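Local coordinates for protein amidase, hydantoinase/carbamoylase family (Burkholderia ambifaria, PDB 5TP4) that probably hydrolyses N-carbamoyl-L-amino acids to the free amino acids, as a zinc-dependent amidase of the peptidase M20 family, at residues B[17-22]-B[111-116]; B[75-80]-B[117-122]; B[353-358]-B[404-409]. All blocks are in the same frame, centred on the assembly; numbering follows the deposited sequence.

Starting from the N terminus, helix 17-28 is the first element to be tied down: contact 1 joins it to helix 105-121, closing a loop of 88 residues. Contact 2 opens inside that loop, at the end of strand 73-77, and closes just beyond it, on the last turn of the same helix 105-121, so the two cross. Arg19 of contact 1 reaches Asp120 of contact 2 in a salt bridge. Contact 3 follows in series, joining the turn between helix 340-353 and strand 357-362 to helix 398-416. That helix packs back on the others: Leu20 and Val114 meet Thr405, and Leu118 meets Leu409. All three contacts lie away from the zinc site.

Contact 1 (B[17-22]-B[111-116]); sequences GARLWR and GLEVVR. With EDO (1,2-ethanediol), chain V.
Arg19 grips Glu113 side-on, one nitrogen to each carboxylate oxygen. NE donates a hydrogen bond to the syn lone pair of Glu113 OE1 at 2.9 Å; NH2 of Arg19 reaches Glu113 OE2, also at 2.9 Å, with an N-H...O angle of 165°. The pairing is slightly twisted, guanidinium and carboxylate planes standing 31° apart. A bend at chi3 turns the otherwise extended Arg19 chain so that this NE/NH2 edge faces the acid. NH1 has its own partner, Asp120, one turn beyond Arg116. Glu113 OE2 is further bonded to Thr117 OG1 and to the backbone N of Asp16, just ahead of helix 17-28. Helices 17-28 and 105-121 run roughly antiparallel here, their segment axes 142° apart in direction and 10.0 Å at closest approach, a helix-helix packing of the M20-family zinc-peptidase fold away from the zinc site, with Leu20 CB against Glu113 CG beside the charged pair. Arg116 lays CB over one face of the Arg19 guanidinium, 3.6 Å from its NH2, while its own guanidinium, steeply inclined to that of Arg19, makes a cation-pi contact with Trp57. A water donates to Arg19 O at 2.7 Å and accepts a weak bond from Arg116 NH1.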
loop_
_atom_site.group_PDB
_atom_site.type_symbol
_atom_site.label_atom_id
_atom_site.label_comp_id
_atom_site.label_asym_id
_atom_site.label_seq_id
_atom_site.Cartn_x
_atom_site.Cartn_y
_atom_site.Cartn_z
ATOM N N GLY B 17 24.532 22.145 34.709
ATOM C CA GLY B 17 24.192 21.345 33.546
ATOM C C GLY B 17 24.627 19.903 33.702
ATOM O O GLY B 17 23.924 18.990 33.270
ATOM N N ALA B 18 25.778 19.676 34.350
ATOM C CA ALA B 18 26.231 18.308 34.591
ATOM C C ALA B 18 25.277 17.557 35.517
ATOM O O ALA B 18 25.050 16.346 35.348
ATOM C CB ALA B 18 27.643 18.338 35.178
ATOM N N ARG B 19 24.736 18.249 36.528
ATOM C CA ARG B 19 23.807 17.620 37.452
ATOM C C ARG B 19 22.539 17.202 36.725
ATOM O O ARG B 19 22.031 16.096 36.929
ATOM C CB ARG B 19 23.488 18.577 38.615
ATOM C CG ARG B 19 22.561 17.966 39.702
ATOM C CD ARG B 19 22.498 18.905 40.904
ATOM N NE ARG B 19 21.988 20.233 40.518
ATOM C CZ ARG B 19 22.114 21.326 41.272
ATOM N NH1 ARG B 19 22.724 21.241 42.459
ATOM N NH2 ARG B 19 21.624 22.497 40.850
ATOM N N LEU B 20 22.048 18.054 35.828
ATOM C CA LEU B 20 20.861 17.708 35.046
ATOM C C LEU B 20 21.153 16.531 34.110
ATOM O O LEU B 20 20.331 15.612 33.984
ATOM C CB LEU B 20 20.381 18.944 34.267
ATOM C CG LEU B 20 19.266 18.752 33.223
ATOM C CD1 LEU B 20 18.039 18.032 33.770
ATOM C CD2 LEU B 20 18.830 20.080 32.654
ATOM N N TRP B 21 22.332 16.524 33.475
ATOM C CA TRP B 21 22.685 15.428 32.574
ATOM C C TRP B 21 22.745 14.105 33.326
ATOM O O TRP B 21 22.260 13.083 32.831
ATOM C CB TRP B 21 24.017 15.739 31.875
ATOM C CG TRP B 21 24.428 14.723 30.849
ATOM C CD1 TRP B 21 25.306 13.687 31.014
ATOM C CD2 TRP B 21 23.981 14.662 29.484
ATOM N NE1 TRP B 21 25.423 12.984 29.838
ATOM C CE2 TRP B 21 24.613 13.557 28.891
ATOM C CE3 TRP B 21 23.074 15.420 28.724
ATOM C CZ2 TRP B 21 24.413 13.213 27.549
ATOM C CZ3 TRP B 21 22.862 15.067 27.395
ATOM C CH2 TRP B 21 23.531 13.973 26.824
ATOM N N ARG B 22 23.299 14.120 34.542
ATOM C CA ARG B 22 23.328 12.918 35.373
ATOM C C ARG B 22 21.924 12.466 35.759
ATOM O O ARG B 22 21.646 11.261 35.799
ATOM C CB ARG B 22 24.175 13.177 36.622
ATOM N N GLY B 111 12.569 20.876 35.074
ATOM C CA GLY B 111 11.909 21.503 36.205
ATOM C C GLY B 111 12.606 21.199 37.517
ATOM O O GLY B 111 12.792 22.087 38.353
ATOM N N LEU B 112 12.993 19.939 37.723
ATOM C CA LEU B 112 13.711 19.609 38.952
ATOM C C LEU B 112 15.014 20.393 39.040
ATOM O O LEU B 112 15.380 20.897 40.106
ATOM C CB LEU B 112 13.976 18.103 39.018
ATOM C CG LEU B 112 14.855 17.617 40.183
ATOM C CD1 LEU B 112 14.196 17.860 41.552
ATOM C CD2 LEU B 112 15.134 16.112 39.987
ATOM N N GLU B 113 15.737 20.515 37.926
ATOM C CA GLU B 113 16.998 21.238 38.011
ATOM C C GLU B 113 16.750 22.721 38.275
ATOM O O GLU B 113 17.529 23.360 38.985
ATOM C CB GLU B 113 17.834 21.010 36.741
ATOM C CG GLU B 113 19.099 21.896 36.615
ATOM C CD GLU B 113 20.059 21.734 37.788
ATOM O OE1 GLU B 113 20.134 20.614 38.346
ATOM O OE2 GLU B 113 20.743 22.737 38.144
ATOM N N VAL B 114 15.673 23.285 37.715
ATOM C CA VAL B 114 15.292 24.649 38.068
ATOM C C VAL B 114 15.178 24.802 39.580
ATOM O O VAL B 114 15.733 25.731 40.176
ATOM C CB VAL B 114 13.984 25.039 37.358
ATOM C CG1 VAL B 114 13.396 26.318 37.962
ATOM C CG2 VAL B 114 14.278 25.249 35.872
ATOM N N VAL B 115 14.477 23.880 40.223
ATOM C CA VAL B 115 14.307 23.971 41.668
ATOM C C VAL B 115 15.643 23.789 42.386
ATOM O O VAL B 115 15.957 24.532 43.322
ATOM C CB VAL B 115 13.262 22.959 42.136
ATOM C CG1 VAL B 115 13.271 22.836 43.697
ATOM C CG2 VAL B 115 11.868 23.415 41.639
ATOM N N ARG B 116 16.454 22.822 41.956
ATOM C CA ARG B 116 17.735 22.600 42.624
ATOM C C ARG B 116 18.621 23.828 42.507
ATOM O O ARG B 116 19.336 24.188 43.452
ATOM C CB ARG B 116 18.455 21.392 42.026
ATOM C CG ARG B 116 17.790 20.064 42.359
ATOM C CD ARG B 116 18.446 18.921 41.552
ATOM N NE ARG B 116 18.097 17.619 42.117
ATOM C CZ ARG B 116 18.547 16.467 41.628
ATOM N NH1 ARG B 116 19.316 16.472 40.537
ATOM N NH2 ARG B 116 18.236 15.318 42.230
HETATM C C1 EDO V . 20.489 10.740 28.724
HETATM O O1 EDO V . 21.210 9.780 27.940
HETATM C C2 EDO V . 21.395 11.924 29.060
HETATM O O2 EDO V . 22.291 11.568 30.119
HETATM O O HOH W 1 21.858 14.543 39.124
#

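Contact 2 (B[75-80]-B[117-122]); sequences ARRDGA and TLNDAG. With EDO (1,2-ethanediol), chain U.
Arg77, the last residue of strand 73-77, meets the final turn of helix 105-121 with its backbone still well back: its CA is 10.1 Å from that of Asn119, the nearest pair. Beyond Arg77 the chain leaves the strand as loop, while the helix finishes in a Schellman motif, Gly122 taking positive phi (67°) as its N bonds to Asn119 O. The gap is spanned by the Arg77 side chain, extended from CG to NE with CG anti to the backbone N (chi1 -175°). Its NE and NH2 converge on one oxygen, OD1 of Asn119, at 3.1 Å and 2.9 Å. OD1 lies in the guanidinium plane, but the two donors approach it differently: NH2 lies in the carbonyl plane, whereas NE is tilted 27° from it. One face of the guanidinium rests on Leu118 CB, 3.7 Å from NH2. The same NH2 also bonds to Ile123 O, just past the helix, and Asn119 ND2 is held by Ala61 O, so both ends of the amide are engaged. At the end of the strand, Arg76 NE makes a salt bridge to Asp78 OD1 in the loop that follows, and an ethanediol, probably from the crystallisation liquor, joins Arg76 O to Asp78 N. The helix C-terminus is fastened to strand 73-77, between strands 64-67 and 129-133: helix-on-sheet packing in the alpha/beta zinc-peptidase fold of the M20 family.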
loop_
_atom_site.group_PDB
_atom_site.type_symbol
_atom_site.label_atom_id
_atom_site.label_comp_id
_atom_site.label_asym_id
_atom_site.label_seq_id
_atom_site.Cartn_x
_atom_site.Cartn_y
_atom_site.Cartn_z
ATOM N N ALA B 75 4.899 18.266 42.063
ATOM C CA ALA B 75 5.840 18.634 43.119
ATOM C C ALA B 75 5.733 20.139 43.336
ATOM O O ALA B 75 5.726 20.915 42.369
ATOM C CB ALA B 75 7.276 18.255 42.740
ATOM N N ARG B 76 5.657 20.557 44.598
ATOM C CA ARG B 76 5.338 21.936 44.946
ATOM C C ARG B 76 6.492 22.603 45.677
ATOM O O ARG B 76 7.039 22.039 46.628
ATOM C CB ARG B 76 4.094 21.966 45.827
ATOM C CG ARG B 76 3.804 23.303 46.503
ATOM C CD ARG B 76 3.177 24.312 45.577
ATOM N NE ARG B 76 2.726 25.454 46.377
ATOM C CZ ARG B 76 1.652 26.186 46.118
ATOM N NH1 ARG B 76 0.901 25.924 45.051
ATOM N NH2 ARG B 76 1.352 27.196 46.928
ATOM N N ARG B 77 6.845 23.817 45.240
ATOM C CA ARG B 77 7.776 24.693 45.947
ATOM C C ARG B 77 7.065 26.013 46.218
ATOM O O ARG B 77 6.883 26.812 45.298
ATOM C CB ARG B 77 9.042 24.939 45.123
ATOM C CG ARG B 77 10.120 25.746 45.845
ATOM C CD ARG B 77 11.343 25.856 44.928
ATOM N NE ARG B 77 12.583 26.203 45.628
ATOM C CZ ARG B 77 13.037 27.440 45.810
ATOM N NH1 ARG B 77 12.329 28.492 45.400
ATOM N NH2 ARG B 77 14.208 27.624 46.408
ATOM N N ASP B 78 6.692 26.243 47.473
ATOM C CA ASP B 78 5.937 27.438 47.832
ATOM C C ASP B 78 6.735 28.688 47.488
ATOM O O ASP B 78 7.968 28.694 47.522
ATOM C CB ASP B 78 5.668 27.464 49.331
ATOM C CG ASP B 78 4.604 26.475 49.779
ATOM O OD1 ASP B 78 3.789 25.995 48.958
ATOM O OD2 ASP B 78 4.570 26.242 50.998
ATOM N N GLY B 79 6.020 29.772 47.199
ATOM C CA GLY B 79 6.613 31.080 47.095
ATOM C C GLY B 79 6.217 31.924 48.294
ATOM O O GLY B 79 5.552 31.474 49.225
ATOM N N ALA B 80 6.640 33.186 48.247
ATOM C CA ALA B 80 6.338 34.100 49.341
ATOM C C ALA B 80 4.879 34.526 49.351
ATOM O O ALA B 80 4.365 34.915 50.403
ATOM C CB ALA B 80 7.245 35.327 49.249
ATOM N N THR B 117 18.557 24.498 41.358
ATOM C CA THR B 117 19.297 25.743 41.175
ATOM C C THR B 117 18.759 26.860 42.073
ATOM O O THR B 117 19.543 27.569 42.721
ATOM C CB THR B 117 19.280 26.115 39.684
ATOM O OG1 THR B 117 20.233 25.263 39.005
ATOM C CG2 THR B 117 19.646 27.581 39.460
ATOM N N LEU B 118 17.439 27.006 42.171
ATOM C CA LEU B 118 16.889 28.006 43.085
ATOM C C LEU B 118 17.283 27.719 44.529
ATOM O O LEU B 118 17.573 28.647 45.288
ATOM C CB LEU B 118 15.366 28.061 42.954
ATOM C CG LEU B 118 14.872 28.507 41.576
ATOM C CD1 LEU B 118 13.370 28.565 41.570
ATOM C CD2 LEU B 118 15.480 29.885 41.146
ATOM N N ASN B 119 17.303 26.439 44.919
ATOM C CA ASN B 119 17.753 26.060 46.256
ATOM C C ASN B 119 19.205 26.452 46.475
ATOM O O ASN B 119 19.553 27.029 47.514
ATOM C CB ASN B 119 17.584 24.556 46.488
ATOM C CG ASN B 119 16.147 24.134 46.619
ATOM O OD1 ASN B 119 15.240 24.968 46.750
ATOM N ND2 ASN B 119 15.918 22.818 46.566
ATOM N N ASP B 120 20.072 26.146 45.499
ATOM C CA ASP B 120 21.487 26.485 45.620
ATOM C C ASP B 120 21.692 27.990 45.748
ATOM O O ASP B 120 22.585 28.440 46.477
ATOM C CB ASP B 120 22.261 25.976 44.402
ATOM C CG ASP B 120 22.357 24.460 44.360
ATOM O OD1 ASP B 120 22.065 23.821 45.378
ATOM O OD2 ASP B 120 22.731 23.929 43.297
ATOM N N ALA B 121 20.892 28.780 45.029
ATOM C CA ALA B 121 21.033 30.231 45.034
ATOM C C ALA B 121 20.320 30.906 46.194
ATOM O O ALA B 121 20.443 32.128 46.347
ATOM C CB ALA B 121 20.503 30.811 43.719
ATOM N N GLY B 122 19.565 30.159 46.992
ATOM C CA GLY B 122 18.787 30.774 48.052
ATOM C C GLY B 122 17.654 31.659 47.590
ATOM O O GLY B 122 17.319 32.630 48.280
HETATM C C1 EDO U . 8.777 24.205 50.188
HETATM O O1 EDO U . 9.564 24.346 48.994
HETATM C C2 EDO U . 7.697 23.171 49.932
HETATM O O2 EDO U . 6.643 23.845 49.246
#

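Contact 3 (B[353-358]-B[404-409]); sequences FGYTNE and GTNVLL
Tyr355 reaches across to helix 398-416 with its ring edge against Val407 and its hydroxyl at Asn406. At its base, CB carries the ring toward the helix with CG beside the backbone N (chi1 -62°). Along one edge CD2 touches Val407 CG2 at 3.7 Å, the methyl lying near the ring plane, and the next atom, CE2, is 4.0 Å from the same methyl. Finally OH accepts a hydrogen bond from Asn406 ND2 at 2.9 Å, nearly straight at 164°, the hydroxyl close to the amide plane. Ring and amide are almost coplanar, 15° apart. The other end of that amide, OD1, accepts a hydrogen bond from the backbone N of Ile15, so both polar atoms of this buried side chain have partners. One face of the tyrosine ring lies against Phe353 CB. The Phe353 ring in turn receives Asn406 CB over its face in a CH-pi contact, 4.3 Å from the centroid and toward the rim. Between the two aromatic residues Gly354 ends helix 340-353 in a Schellman motif. The turn is packed on helix 398-416 and leads into strand 357-362, which pairs in parallel with strand 212-229, whose Ile212 touches Tyr355 and Val407; Val346 and Ala349 of helix 340-353 also meet Val407.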
loop_
_atom_site.group_PDB
_atom_site.type_symbol
_atom_site.label_atom_id
_atom_site.label_comp_id
_atom_site.label_asym_id
_atom_site.label_seq_id
_atom_site.Cartn_x
_atom_site.Cartn_y
_atom_site.Cartn_z
ATOM N N PHE B 353 21.030 35.651 27.194
ATOM C CA PHE B 353 22.178 34.754 27.193
ATOM C C PHE B 353 22.951 34.783 25.878
ATOM O O PHE B 353 24.070 34.231 25.798
ATOM C CB PHE B 353 21.701 33.323 27.457
ATOM C CG PHE B 353 21.543 32.989 28.900
ATOM C CD1 PHE B 353 22.642 32.643 29.655
ATOM C CD2 PHE B 353 20.293 33.005 29.496
ATOM C CE1 PHE B 353 22.499 32.316 30.991
ATOM C CE2 PHE B 353 20.135 32.681 30.839
ATOM C CZ PHE B 353 21.246 32.338 31.597
ATOM N N GLY B 354 22.409 35.424 24.843
ATOM C CA GLY B 354 23.103 35.390 23.573
ATOM C C GLY B 354 22.999 34.054 22.864
ATOM O O GLY B 354 23.783 33.792 21.954
ATOM N N TYR B 355 22.044 33.206 23.255
ATOM C CA TYR B 355 21.873 31.925 22.575
ATOM C C TYR B 355 21.210 32.122 21.221
ATOM O O TYR B 355 20.341 32.986 21.067
ATOM C CB TYR B 355 21.021 30.987 23.411
ATOM C CG TYR B 355 21.574 30.624 24.754
ATOM C CD1 TYR B 355 22.955 30.576 25.001
ATOM C CD2 TYR B 355 20.701 30.287 25.788
ATOM C CE1 TYR B 355 23.428 30.197 26.262
ATOM C CE2 TYR B 355 21.169 29.914 27.046
ATOM C CZ TYR B 355 22.525 29.883 27.277
ATOM O OH TYR B 355 22.975 29.513 28.529
ATOM N N THR B 356 21.659 31.358 20.213
ATOM C CA THR B 356 20.962 31.409 18.932
ATOM C C THR B 356 19.535 30.919 19.128
ATOM O O THR B 356 19.268 30.042 19.950
ATOM C CB THR B 356 21.704 30.577 17.872
ATOM O OG1 THR B 356 21.807 29.217 18.304
ATOM C CG2 THR B 356 23.089 31.111 17.725
ATOM N N ASN B 357 18.605 31.541 18.414
ATOM C CA ASN B 357 17.197 31.300 18.695
ATOM C C ASN B 357 16.379 31.540 17.436
ATOM O O ASN B 357 16.725 32.379 16.600
ATOM C CB ASN B 357 16.698 32.196 19.855
ATOM C CG ASN B 357 16.780 33.679 19.529
ATOM O OD1 ASN B 357 15.831 34.248 18.997
ATOM N ND2 ASN B 357 17.923 34.312 19.830
ATOM N N GLU B 358 15.262 30.821 17.322
ATOM C CA GLU B 358 14.322 31.123 16.250
ATOM C C GLU B 358 12.921 30.714 16.672
ATOM O O GLU B 358 12.731 29.783 17.463
ATOM C CB GLU B 358 14.694 30.441 14.926
ATOM C CG GLU B 358 14.556 28.926 14.874
ATOM C CD GLU B 358 15.148 28.337 13.573
ATOM O OE1 GLU B 358 14.432 28.308 12.545
ATOM O OE2 GLU B 358 16.331 27.926 13.572
ATOM N N GLY B 404 18.944 25.126 27.055
ATOM C CA GLY B 404 17.492 25.170 27.087
ATOM C C GLY B 404 16.950 25.335 28.499
ATOM O O GLY B 404 15.953 26.035 28.717
ATOM N N THR B 405 17.595 24.682 29.479
ATOM C CA THR B 405 17.144 24.797 30.861
ATOM C C THR B 405 17.495 26.159 31.463
ATOM O O THR B 405 16.734 26.676 32.292
ATOM C CB THR B 405 17.712 23.657 31.690
ATOM O OG1 THR B 405 17.485 22.435 30.986
ATOM C CG2 THR B 405 17.022 23.536 33.059
ATOM N N ASN B 406 18.620 26.755 31.068
ATOM C CA ASN B 406 18.889 28.145 31.449
ATOM C C ASN B 406 17.780 29.070 30.972
ATOM O O ASN B 406 17.374 29.992 31.695
ATOM C CB ASN B 406 20.229 28.611 30.894
ATOM C CG ASN B 406 21.399 28.007 31.642
ATOM O OD1 ASN B 406 21.261 27.566 32.794
ATOM N ND2 ASN B 406 22.573 28.017 31.008
ATOM N N VAL B 407 17.281 28.847 29.750
ATOM C CA VAL B 407 16.187 29.672 29.240
ATOM C C VAL B 407 14.913 29.397 30.024
ATOM O O VAL B 407 14.198 30.328 30.428
ATOM C CB VAL B 407 15.986 29.427 27.733
ATOM C CG1 VAL B 407 14.651 30.038 27.267
ATOM C CG2 VAL B 407 17.157 30.047 26.948
ATOM N N LEU B 408 14.608 28.117 30.262
ATOM C CA LEU B 408 13.427 27.766 31.050
ATOM C C LEU B 408 13.485 28.416 32.419
ATOM O O LEU B 408 12.508 29.010 32.890
ATOM C CB LEU B 408 13.331 26.249 31.197
ATOM C CG LEU B 408 12.149 25.728 32.053
ATOM C CD1 LEU B 408 10.825 26.049 31.299
ATOM C CD2 LEU B 408 12.299 24.237 32.307
ATOM N N LEU B 409 14.641 28.317 33.070
ATOM C CA LEU B 409 14.799 28.866 34.410
ATOM C C LEU B 409 14.492 30.347 34.430
ATOM O O LEU B 409 13.822 30.845 35.343
ATOM C CB LEU B 409 16.241 28.635 34.880
ATOM C CG LEU B 409 16.738 29.430 36.084
ATOM C CD1 LEU B 409 16.044 28.947 37.382
ATOM C CD2 LEU B 409 18.266 29.246 36.196
#